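Local coordinates for uncharacterized protein (Streptococcus thermophilus, PDB 2QZI) that is of unknown function but belongs to the DUF1827 family, is probably cytosolic, and folds as an antiparallel sheet packed with helices, at residues V66-E69 with F70-R74. Sequence-based numbering, arbitrary orientation. Where two conformers were deposited one is given.
Sequences VIRE and FFLKR
Phe70 N donates to Val66 O at 3.0 Å, opening a run of i to i+4 hydrogen bonds that makes this the last two turns of the amphipathic α-helix 61-74, which lies against the six-stranded antiparallel sheet. Phe71 N to Ile67 O and Leu72 N to Arg68 O repeat the pattern with nearly equal geometry. The fourth, Lys73 N to Glu69 O, is more bent, with an N-H...O angle of 137° and the donor above the carbonyl plane. Long, charged Glu69 and Lys73 suit the exposed side, while Arg68 at its margin lays its methylene CG 4.0 Å from Leu72 CD1 and, in the conformer given, its NH2 forms a salt bridge with Glu65. Apolar Leu72 is buried against Phe99 and Met83. Buried Ile67 and Phe71 lie side by side, pointing the same way, against the sheet, where branched and aromatic groups fill the core: Ile67 meets Ile52, and Phe71 meets Leu50, Phe41 and, edge-to-face, Tyr32. With CG of Phe71 anti to its carbonyl carbon (chi1 -75°), the ring leans back along the helix, and its CE2 comes 3.9 Å from Ile67 CG2. The same ring turns its edge to the backbone, CD2 lying 3.1 Å from Ile67 O, close to the ring plane.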
# COMPACT_ATOMS: atom_id res chain seq x y z
N VAL A 66 7.15 8.17 -5.13
CA VAL A 66 7.53 8.47 -3.76
C VAL A 66 6.90 7.47 -2.78
O VAL A 66 7.54 7.00 -1.85
CB VAL A 66 7.18 9.94 -3.41
CG1 VAL A 66 7.25 10.22 -1.91
CG2 VAL A 66 8.11 10.90 -4.16
N ILE A 67 5.65 7.09 -3.03
CA ILE A 67 4.95 6.20 -2.09
C ILE A 67 5.50 4.80 -2.19
O ILE A 67 5.71 4.10 -1.17
CB ILE A 67 3.41 6.21 -2.31
CG1 ILE A 67 2.81 7.59 -1.80
CG2 ILE A 67 2.75 5.07 -1.53
CD1 ILE A 67 1.44 7.83 -2.41
N ARG A 68 5.75 4.41 -3.43
CA ARG A 68 6.24 3.07 -3.69
C ARG A 68 7.64 2.93 -3.11
O ARG A 68 7.93 1.90 -2.50
CB ARG A 68 6.25 2.74 -5.19
CG ARG A 68 6.65 1.28 -5.46
CD ARG A 68 7.12 1.03 -6.92
NE ARG A 68 6.08 0.44 -7.76
CZ ARG A 68 5.54 1.01 -8.85
NH1 ARG A 68 4.61 0.34 -9.52
NH2 ARG A 68 5.91 2.24 -9.25
N GLU A 69 8.50 3.95 -3.30
CA GLU A 69 9.87 3.82 -2.86
C GLU A 69 9.97 3.91 -1.32
O GLU A 69 10.90 3.34 -0.74
CB GLU A 69 10.79 4.82 -3.57
CG GLU A 69 11.12 4.45 -5.06
CD GLU A 69 11.75 3.02 -5.28
OE1 GLU A 69 11.27 2.26 -6.19
OE2 GLU A 69 12.70 2.66 -4.53
N PHE A 70 9.03 4.62 -0.67
CA PHE A 70 8.92 4.64 0.79
C PHE A 70 8.63 3.25 1.35
O PHE A 70 9.28 2.81 2.28
CB PHE A 70 7.80 5.60 1.23
CG PHE A 70 7.62 5.67 2.77
CD1 PHE A 70 8.38 6.54 3.54
CD2 PHE A 70 6.69 4.84 3.40
CE1 PHE A 70 8.20 6.60 4.96
CE2 PHE A 70 6.53 4.84 4.80
CZ PHE A 70 7.28 5.75 5.59
N PHE A 71 7.68 2.53 0.77
CA PHE A 71 7.35 1.16 1.26
C PHE A 71 8.47 0.18 1.01
O PHE A 71 8.82 -0.60 1.88
CB PHE A 71 5.95 0.70 0.79
CG PHE A 71 4.87 1.38 1.57
CD1 PHE A 71 4.40 0.85 2.78
CD2 PHE A 71 4.37 2.60 1.13
CE1 PHE A 71 3.44 1.58 3.57
CE2 PHE A 71 3.43 3.33 1.92
CZ PHE A 71 2.96 2.81 3.12
N LEU A 72 9.09 0.31 -0.15
CA LEU A 72 10.17 -0.59 -0.55
C LEU A 72 11.37 -0.38 0.35
O LEU A 72 12.10 -1.30 0.66
CB LEU A 72 10.55 -0.36 -2.02
CG LEU A 72 9.62 -1.08 -3.00
CD1 LEU A 72 9.94 -0.66 -4.43
CD2 LEU A 72 9.69 -2.66 -2.83
N LYS A 73 11.58 0.84 0.77
CA LYS A 73 12.73 1.13 1.58
C LYS A 73 12.47 0.78 3.03
O LYS A 73 13.39 0.35 3.73
CB LYS A 73 13.10 2.62 1.44
CG LYS A 73 14.38 3.02 2.11
CD LYS A 73 14.54 4.53 2.07
CE LYS A 73 15.84 5.00 2.75
NZ LYS A 73 17.03 4.24 2.25
N ARG A 74 11.24 0.97 3.49
CA ARG A 74 10.96 0.97 4.93
C ARG A 74 10.14 -0.24 5.45
O ARG A 74 10.28 -0.63 6.62
CB ARG A 74 10.30 2.30 5.34
CG ARG A 74 11.11 3.53 5.01
CD ARG A 74 12.01 3.85 6.19
NE ARG A 74 13.29 4.44 5.82
CZ ARG A 74 13.78 5.57 6.35
NH1 ARG A 74 13.08 6.24 7.29
NH2 ARG A 74 14.97 6.03 5.97